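Local coordinates for endoglucanase (PDB 2YIK), which probably hydrolyses internal beta-1,4-glucosidic bonds of cellulose, as a calcium- and zinc-binding member of glycoside hydrolase family 9, at residues W288-T293 / D334-D339; D300-Y305 / C327-I332. All coordinates share one frame; numbering follows the deposited sequence.

Interaction 1: residues W288-T293 / D334-D339; sequences WLYLAT and DLYDKD. With CA (calcium ion), chain B.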
ATOM      1  N   TRP A 288       9.630  -0.674 -11.560  1.00 23.13           N
ATOM      2  CA  TRP A 288      10.096  -1.710 -10.648  1.00 22.88           C
ATOM      3  C   TRP A 288      10.568  -2.950 -11.394  1.00 23.30           C
ATOM      4  O   TRP A 288      11.519  -3.609 -10.973  1.00 23.96           O
ATOM      5  CB  TRP A 288       9.000  -2.099  -9.658  1.00 22.69           C
ATOM      6  CG  TRP A 288       8.879  -1.144  -8.513  1.00 24.09           C
ATOM      7  CD1 TRP A 288       7.922  -0.185  -8.337  1.00 23.07           C
ATOM      8  CD2 TRP A 288       9.765  -1.044  -7.390  1.00 22.59           C
ATOM      9  NE1 TRP A 288       8.152   0.504  -7.168  1.00 23.07           N
ATOM     10  CE2 TRP A 288       9.271  -0.000  -6.570  1.00 23.85           C
ATOM     11  CE3 TRP A 288      10.916  -1.737  -6.996  1.00 22.85           C
ATOM     12  CZ2 TRP A 288       9.905   0.366  -5.374  1.00 22.78           C
ATOM     13  CZ3 TRP A 288      11.543  -1.371  -5.806  1.00 23.44           C
ATOM     14  CH2 TRP A 288      11.032  -0.329  -5.008  1.00 24.80           C
ATOM     15  N   LEU A 289       9.895  -3.274 -12.492  1.00 21.84           N
ATOM     16  CA  LEU A 289      10.285  -4.431 -13.281  1.00 23.21           C
ATOM     17  C   LEU A 289      11.625  -4.196 -13.977  1.00 23.82           C
ATOM     18  O   LEU A 289      12.383  -5.141 -14.192  1.00 22.98           O
ATOM     19  CB  LEU A 289       9.196  -4.780 -14.299  1.00 21.80           C
ATOM     20  CG  LEU A 289       8.038  -5.575 -13.679  1.00 23.55           C
ATOM     21  CD1 LEU A 289       6.836  -5.562 -14.595  1.00 24.31           C
ATOM     22  CD2 LEU A 289       8.494  -7.006 -13.393  1.00 23.51           C
ATOM     23  N   TYR A 290      11.931  -2.944 -14.320  1.00 24.21           N
ATOM     24  CA  TYR A 290      13.215  -2.678 -14.959  1.00 26.12           C
ATOM     25  C   TYR A 290      14.280  -2.834 -13.885  1.00 27.56           C
ATOM     26  O   TYR A 290      15.344  -3.402 -14.128  1.00 27.19           O
ATOM     27  CB  TYR A 290      13.296  -1.267 -15.543  1.00 25.28           C
ATOM     28  CG  TYR A 290      14.651  -0.986 -16.170  1.00 25.73           C
ATOM     29  CD1 TYR A 290      14.971  -1.460 -17.446  1.00 25.75           C
ATOM     30  CD2 TYR A 290      15.643  -0.308 -15.456  1.00 25.94           C
ATOM     31  CE1 TYR A 290      16.247  -1.269 -17.994  1.00 26.05           C
ATOM     32  CE2 TYR A 290      16.914  -0.112 -15.991  1.00 25.62           C
ATOM     33  CZ  TYR A 290      17.209  -0.593 -17.259  1.00 27.35           C
ATOM     34  OH  TYR A 290      18.467  -0.383 -17.777  1.00 30.37           O
ATOM     35  N   LEU A 291      13.974  -2.339 -12.688  1.00 27.48           N
ATOM     36  CA  LEU A 291      14.894  -2.427 -11.561  1.00 27.78           C
ATOM     37  C   LEU A 291      15.198  -3.900 -11.268  1.00 27.82           C
ATOM     38  O   LEU A 291      16.333  -4.263 -10.960  1.00 26.72           O
ATOM     39  CB  LEU A 291      14.263  -1.749 -10.337  1.00 29.83           C
ATOM     40  CG  LEU A 291      15.149  -1.125  -9.253  1.00 31.39           C
ATOM     41  CD1 LEU A 291      16.205  -0.229  -9.884  1.00 30.81           C
ATOM     42  CD2 LEU A 291      14.274  -0.317  -8.285  1.00 32.66           C
ATOM     43  N   ALA A 292      14.181  -4.745 -11.394  1.00 25.43           N
ATOM     44  CA  ALA A 292      14.324  -6.169 -11.128  1.00 27.82           C
ATOM     45  C   ALA A 292      14.992  -6.981 -12.227  1.00 29.76           C
ATOM     46  O   ALA A 292      15.707  -7.943 -11.954  1.00 28.50           O
ATOM     47  CB  ALA A 292      12.948  -6.776 -10.818  1.00 26.82           C
ATOM     48  N   THR A 293      14.781  -6.582 -13.475  1.00 30.63           N
ATOM     49  CA  THR A 293      15.306  -7.356 -14.618  1.00 31.36           C
ATOM     50  C   THR A 293      16.351  -6.767 -15.569  1.00 32.79           C
ATOM     51  O   THR A 293      17.090  -7.515 -16.229  1.00 32.78           O
ATOM     52  CB  THR A 293      14.132  -7.790 -15.580  1.00 29.78           C
ATOM     53  OG1 THR A 293      13.476  -6.616 -16.109  1.00 30.33           O
ATOM     54  CG2 THR A 293      13.102  -8.636 -14.851  1.00 30.53           C
ATOM     55  N   ASP A 334      20.149   6.974 -11.605  1.00 23.53           N
ATOM     56  CA  ASP A 334      21.360   7.116 -10.799  1.00 24.59           C
ATOM     57  C   ASP A 334      22.212   5.858 -10.869  1.00 26.19           C
ATOM     58  O   ASP A 334      23.435   5.926 -10.958  1.00 27.37           O
ATOM     59  CB  ASP A 334      21.015   7.389  -9.330  1.00 24.53           C
ATOM     60  CG  ASP A 334      20.510   8.807  -9.089  1.00 26.97           C
ATOM     61  OD1 ASP A 334      20.687   9.678  -9.968  1.00 26.35           O
ATOM     62  OD2 ASP A 334      19.948   9.051  -7.997  1.00 29.18           O
ATOM     63  N   LEU A 335      21.540   4.716 -10.828  1.00 25.82           N
ATOM     64  CA  LEU A 335      22.171   3.404 -10.857  1.00 28.10           C
ATOM     65  C   LEU A 335      22.842   3.023 -12.178  1.00 29.32           C
ATOM     66  O   LEU A 335      23.972   2.525 -12.199  1.00 29.26           O
ATOM     67  CB  LEU A 335      21.106   2.351 -10.544  1.00 29.51           C
ATOM     68  CG  LEU A 335      21.191   1.368  -9.377  1.00 32.01           C
ATOM     69  CD1 LEU A 335      21.919   1.964  -8.190  1.00 32.00           C
ATOM     70  CD2 LEU A 335      19.764   0.972  -9.012  1.00 31.03           C
ATOM     71  N   TYR A 336      22.135   3.276 -13.274  1.00 28.58           N
ATOM     72  CA  TYR A 336      22.585   2.882 -14.596  1.00 28.92           C
ATOM     73  C   TYR A 336      22.904   3.936 -15.647  1.00 29.22           C
ATOM     74  O   TYR A 336      23.444   3.598 -16.694  1.00 30.66           O
ATOM     75  CB  TYR A 336      21.541   1.923 -15.169  1.00 28.68           C
ATOM     76  CG  TYR A 336      21.269   0.750 -14.262  1.00 27.90           C
ATOM     77  CD1 TYR A 336      22.242  -0.224 -14.056  1.00 27.32           C
ATOM     78  CD2 TYR A 336      20.054   0.625 -13.585  1.00 27.96           C
ATOM     79  CE1 TYR A 336      22.023  -1.297 -13.198  1.00 28.16           C
ATOM     80  CE2 TYR A 336      19.820  -0.453 -12.719  1.00 29.81           C
ATOM     81  CZ  TYR A 336      20.813  -1.412 -12.535  1.00 30.36           C
ATOM     82  OH  TYR A 336      20.597  -2.497 -11.706  1.00 31.91           O
ATOM     83  N   ASP A 337      22.586   5.198 -15.397  1.00 28.82           N
ATOM     84  CA  ASP A 337      22.844   6.225 -16.397  1.00 29.35           C
ATOM     85  C   ASP A 337      23.216   7.569 -15.757  1.00 30.13           C
ATOM     86  O   ASP A 337      22.971   8.620 -16.314  1.00 29.31           O
ATOM     87  CB  ASP A 337      21.592   6.364 -17.270  1.00 29.26           C
ATOM     88  CG  ASP A 337      21.843   7.126 -18.556  1.00 31.12           C
ATOM     89  OD1 ASP A 337      22.817   6.808 -19.273  1.00 30.02           O
ATOM     90  OD2 ASP A 337      21.046   8.035 -18.861  1.00 30.00           O
ATOM     91  N   LYS A 338      23.842   7.517 -14.592  1.00 32.33           N
ATOM     92  CA  LYS A 338      24.232   8.716 -13.846  1.00 34.80           C
ATOM     93  C   LYS A 338      25.011   9.783 -14.618  1.00 35.74           C
ATOM     94  O   LYS A 338      24.650  10.963 -14.590  1.00 34.19           O
ATOM     95  CB  LYS A 338      25.042   8.287 -12.614  1.00 37.56           C
ATOM     96  CG  LYS A 338      25.579   9.418 -11.739  1.00 42.61           C
ATOM     97  CD  LYS A 338      24.523   9.955 -10.788  1.00 46.04           C
ATOM     98  CE  LYS A 338      25.172  10.375  -9.465  1.00 48.60           C
ATOM     99  NZ  LYS A 338      24.160  10.815  -8.454  1.00 49.80           N
ATOM    100  N   ASP A 339      26.072   9.374 -15.310  1.00 36.83           N
ATOM    101  CA  ASP A 339      26.918  10.325 -16.034  1.00 38.47           C
ATOM    102  C   ASP A 339      26.663  10.569 -17.526  1.00 37.30           C
ATOM    103  O   ASP A 339      27.570  10.987 -18.245  1.00 37.83           O
ATOM    104  CB  ASP A 339      28.391   9.948 -15.837  1.00 41.07           C
ATOM    105  CG  ASP A 339      28.764   9.803 -14.367  1.00 45.34           C
ATOM    106  OD1 ASP A 339      28.419  10.704 -13.563  1.00 47.29           O
ATOM    107  OD2 ASP A 339      29.411   8.789 -14.014  1.00 47.33           O
TER
HETATM  108 CA    CA B1332      21.183  10.048 -17.174  1.00 29.23          CA
HETATM  109  O   HOH W   1      18.546  -2.909 -10.098  1.00 31.81           O
HETATM  110  O   HOH W   2      22.051  11.612 -15.241  1.00 24.57           O
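Tyr-290 brings the edge of its ring against the Tyr-336 side chain, CE2 lying 4.0 Å from Tyr-336 CD2. Carbon meets carbon here, near the plane of the Tyr-290 ring but oblique to the other, and the two side chains run past each other in opposite senses. With CG trans to the backbone N (chi1 178°), Tyr-290 extends from helix 279-293 far enough to meet helix 322-336, while its OH is hydrogen-bonded to Glu-296. The second touch is between methyl groups: Leu-291 CD1 is 3.9 Å from Leu-335 CD2, the side chains crossing at roughly a right angle. Leu-335 also lays its CB over one face of the Tyr-336 ring, towards the rim.

One water bridges the two segments. It donates to Leu-291 O at 2.7 Å and lies 2.6 Å from Tyr-336 OH, in the plane of that ring. Where the backbone leaves helical angles, Asp-337 holds calcium twice, through its backbone O at 2.4 Å and its OD2 at 2.6 Å; Asn-333, Ser-340, Glu-344 and a water that donates to Lys-338 O complete the site. No direct hydrogen bond joins the two segments and only 151 Å² is buried, which implies an apolar seam running from buried Tyr-290 and Leu-291 to exposed Leu-335 and Tyr-336, with a bridging water satisfying a carbonyl near the helix end.

Interaction 2: residues D300-Y305 / C327-I332; sequences DEAFKY and CILAEI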
ATOM      1  N   ASP A 300      11.212   1.200 -21.549  1.00 27.48           N
ATOM      2  CA  ASP A 300      10.569   1.795 -22.720  1.00 27.35           C
ATOM      3  C   ASP A 300       9.078   1.984 -22.457  1.00 27.74           C
ATOM      4  O   ASP A 300       8.478   2.962 -22.902  1.00 27.78           O
ATOM      5  CB  ASP A 300      10.731   0.911 -23.964  1.00 29.95           C
ATOM      6  CG  ASP A 300      12.141   0.937 -24.529  1.00 32.01           C
ATOM      7  OD1 ASP A 300      12.862   1.930 -24.311  1.00 32.32           O
ATOM      8  OD2 ASP A 300      12.522  -0.037 -25.214  1.00 34.82           O
ATOM      9  N   GLU A 301       8.472   1.034 -21.749  1.00 26.53           N
ATOM     10  CA  GLU A 301       7.056   1.144 -21.437  1.00 26.62           C
ATOM     11  C   GLU A 301       6.840   2.257 -20.415  1.00 26.19           C
ATOM     12  O   GLU A 301       5.859   2.995 -20.494  1.00 26.58           O
ATOM     13  CB  GLU A 301       6.515  -0.182 -20.899  1.00 26.36           C
ATOM     14  CG  GLU A 301       6.291  -1.236 -21.982  1.00 29.11           C
ATOM     15  CD  GLU A 301       5.345  -0.755 -23.069  1.00 31.00           C
ATOM     16  OE1 GLU A 301       4.151  -0.516 -22.782  1.00 33.29           O
ATOM     17  OE2 GLU A 301       5.801  -0.601 -24.216  1.00 32.96           O
ATOM     18  N   ALA A 302       7.761   2.383 -19.463  1.00 24.45           N
ATOM     19  CA  ALA A 302       7.644   3.425 -18.453  1.00 25.20           C
ATOM     20  C   ALA A 302       7.760   4.796 -19.114  1.00 25.18           C
ATOM     21  O   ALA A 302       6.961   5.693 -18.849  1.00 26.15           O
ATOM     22  CB  ALA A 302       8.719   3.260 -17.390  1.00 24.30           C
ATOM     23  N   PHE A 303       8.746   4.946 -19.991  1.00 24.54           N
ATOM     24  CA  PHE A 303       8.961   6.210 -20.678  1.00 25.62           C
ATOM     25  C   PHE A 303       7.808   6.585 -21.599  1.00 25.23           C
ATOM     26  O   PHE A 303       7.528   7.761 -21.789  1.00 25.20           O
ATOM     27  CB  PHE A 303      10.270   6.180 -21.480  1.00 24.36           C
ATOM     28  CG  PHE A 303      11.518   6.232 -20.627  1.00 25.00           C
ATOM     29  CD1 PHE A 303      11.446   6.533 -19.267  1.00 24.91           C
ATOM     30  CD2 PHE A 303      12.771   6.026 -21.197  1.00 23.65           C
ATOM     31  CE1 PHE A 303      12.601   6.634 -18.486  1.00 21.98           C
ATOM     32  CE2 PHE A 303      13.934   6.125 -20.429  1.00 23.62           C
ATOM     33  CZ  PHE A 303      13.849   6.430 -19.068  1.00 24.25           C
ATOM     34  N   LYS A 304       7.133   5.585 -22.158  1.00 26.11           N
ATOM     35  CA  LYS A 304       6.007   5.824 -23.057  1.00 27.15           C
ATOM     36  C   LYS A 304       4.823   6.521 -22.369  1.00 27.06           C
ATOM     37  O   LYS A 304       4.149   7.351 -22.975  1.00 26.65           O
ATOM     38  CB  LYS A 304       5.534   4.492 -23.662  1.00 29.00           C
ATOM     39  CG  LYS A 304       4.447   4.605 -24.739  1.00 32.03           C
ATOM     40  CD  LYS A 304       4.145   3.238 -25.396  1.00 36.27           C
ATOM     41  CE  LYS A 304       5.411   2.602 -25.991  1.00 40.76           C
ATOM     42  NZ  LYS A 304       5.185   1.259 -26.653  1.00 44.36           N
ATOM     43  N   TYR A 305       4.583   6.207 -21.102  1.00 26.15           N
ATOM     44  CA  TYR A 305       3.446   6.789 -20.402  1.00 26.62           C
ATOM     45  C   TYR A 305       3.760   7.713 -19.229  1.00 26.26           C
ATOM     46  O   TYR A 305       2.857   8.353 -18.700  1.00 27.36           O
ATOM     47  CB  TYR A 305       2.518   5.666 -19.931  1.00 26.60           C
ATOM     48  CG  TYR A 305       1.997   4.794 -21.056  1.00 28.68           C
ATOM     49  CD1 TYR A 305       0.979   5.241 -21.903  1.00 29.82           C
ATOM     50  CD2 TYR A 305       2.534   3.526 -21.284  1.00 29.84           C
ATOM     51  CE1 TYR A 305       0.505   4.442 -22.950  1.00 31.00           C
ATOM     52  CE2 TYR A 305       2.071   2.718 -22.324  1.00 30.91           C
ATOM     53  CZ  TYR A 305       1.057   3.181 -23.153  1.00 31.67           C
ATOM     54  OH  TYR A 305       0.595   2.385 -24.178  1.00 33.24           O
ATOM     55  N   CYS A 327      10.366   8.564  -8.235  1.00 23.44           N
ATOM     56  CA  CYS A 327      11.483   8.197  -7.368  1.00 22.93           C
ATOM     57  C   CYS A 327      12.235   6.985  -7.917  1.00 23.16           C
ATOM     58  O   CYS A 327      13.465   6.969  -7.952  1.00 23.75           O
ATOM     59  CB  CYS A 327      10.989   7.872  -5.951  1.00 23.46           C
ATOM     60  SG  CYS A 327      10.468   9.288  -4.963  1.00 22.37           S
ATOM     61  N   ILE A 328      11.492   5.974  -8.350  1.00 22.18           N
ATOM     62  CA  ILE A 328      12.121   4.769  -8.860  1.00 23.30           C
ATOM     63  C   ILE A 328      12.860   5.028 -10.172  1.00 23.57           C
ATOM     64  O   ILE A 328      13.981   4.550 -10.356  1.00 22.87           O
ATOM     65  CB  ILE A 328      11.087   3.632  -9.033  1.00 22.40           C
ATOM     66  CG1 ILE A 328      10.343   3.420  -7.710  1.00 20.55           C
ATOM     67  CG2 ILE A 328      11.793   2.335  -9.463  1.00 20.69           C
ATOM     68  CD1 ILE A 328      11.253   3.171  -6.541  1.00 21.70           C
ATOM     69  N   LEU A 329      12.241   5.787 -11.072  1.00 22.68           N
ATOM     70  CA  LEU A 329      12.880   6.116 -12.337  1.00 22.19           C
ATOM     71  C   LEU A 329      14.156   6.917 -12.068  1.00 22.70           C
ATOM     72  O   LEU A 329      15.148   6.773 -12.773  1.00 23.07           O
ATOM     73  CB  LEU A 329      11.925   6.912 -13.237  1.00 21.54           C
ATOM     74  CG  LEU A 329      10.793   6.092 -13.871  1.00 21.97           C
ATOM     75  CD1 LEU A 329       9.880   6.998 -14.685  1.00 23.19           C
ATOM     76  CD2 LEU A 329      11.387   5.011 -14.764  1.00 21.27           C
ATOM     77  N   ALA A 330      14.138   7.749 -11.034  1.00 22.25           N
ATOM     78  CA  ALA A 330      15.317   8.537 -10.707  1.00 22.40           C
ATOM     79  C   ALA A 330      16.421   7.638 -10.144  1.00 22.21           C
ATOM     80  O   ALA A 330      17.599   7.829 -10.453  1.00 22.43           O
ATOM     81  CB  ALA A 330      14.963   9.630  -9.710  1.00 20.69           C
ATOM     82  N   GLU A 331      16.044   6.667  -9.315  1.00 21.35           N
ATOM     83  CA  GLU A 331      17.024   5.748  -8.744  1.00 23.23           C
ATOM     84  C   GLU A 331      17.599   4.887  -9.866  1.00 23.43           C
ATOM     85  O   GLU A 331      18.770   4.545  -9.846  1.00 24.62           O
ATOM     86  CB  GLU A 331      16.380   4.867  -7.665  1.00 22.17           C
ATOM     87  CG  GLU A 331      15.898   5.656  -6.456  1.00 24.32           C
ATOM     88  CD  GLU A 331      15.221   4.806  -5.387  1.00 26.70           C
ATOM     89  OE1 GLU A 331      15.410   3.573  -5.358  1.00 26.17           O
ATOM     90  OE2 GLU A 331      14.495   5.389  -4.558  1.00 26.81           O
ATOM     91  N   ILE A 332      16.766   4.548 -10.843  1.00 23.48           N
ATOM     92  CA  ILE A 332      17.197   3.750 -11.982  1.00 24.20           C
ATOM     93  C   ILE A 332      18.237   4.548 -12.768  1.00 24.91           C
ATOM     94  O   ILE A 332      19.263   4.015 -13.196  1.00 23.34           O
ATOM     95  CB  ILE A 332      15.988   3.406 -12.886  1.00 23.77           C
ATOM     96  CG1 ILE A 332      15.199   2.255 -12.254  1.00 23.37           C
ATOM     97  CG2 ILE A 332      16.447   3.081 -14.307  1.00 23.94           C
ATOM     98  CD1 ILE A 332      13.860   2.004 -12.897  1.00 23.41           C
TER
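Helix-to-helix packing within the largely alpha-helical catalytic domain of family 9, an (alpha/alpha)6 barrel fold, brings helix 296-305 against helix 322-336, and between 300-305 and 327-332 one leucine makes both contacts. Leu-329 points its CB toward the other helix, and its CD2 methyl is the branch that does the touching. It comes within 4.1 Å of Ala-302 CB, which likewise points toward the opposing segment, and also reaches the ring of Phe-303. At the closest backbone pair, Ala-302 and Leu-329, the CA atoms are 8.5 Å apart, a separation spanned by the short alanine methyl and the longer leucine.

The leucine torsions account for this reach: CG is trans to the carbonyl carbon (chi1 -74°), and CD1 continues the extended chain (chi2 177°), leaving CD2 as the branch turned to Ala-302 and Phe-303. All three touching residues are buried, and with no hydrogen bond between the segments the evidence is for purely apolar packing over 102 Å². Phe-303 also packs edge-to-face with Tyr-347 of helix 342-350, so its ring joins the leucine contact to a third helix. On the leucine side the ring is met obliquely, its CE1 lying 4.2 Å from Leu-329 CD2.

Overall arrangement
From the N terminus, the chain runs through helix 279-293, which supplies the first side of interaction 1, then, after a two-residue link, helix 296-305, which supplies that of interaction 2. It returns along helix 322-336, where 327-332 closes the inner loop on 300-305 before 334-339 closes the outer one on 288-293. Interaction 2 is thus nested inside interaction 1, and helix 322-336 packs against both consecutive helices. Their centres lie about 9 Å apart and are joined by packing: Trp-288 and Leu-291 touch Ile-328, while Tyr-290 and Leu-291 touch Ile-332. Together they tie three helices into one unit, with the Asp-337 calcium site at the C-terminal end of helix 322-336.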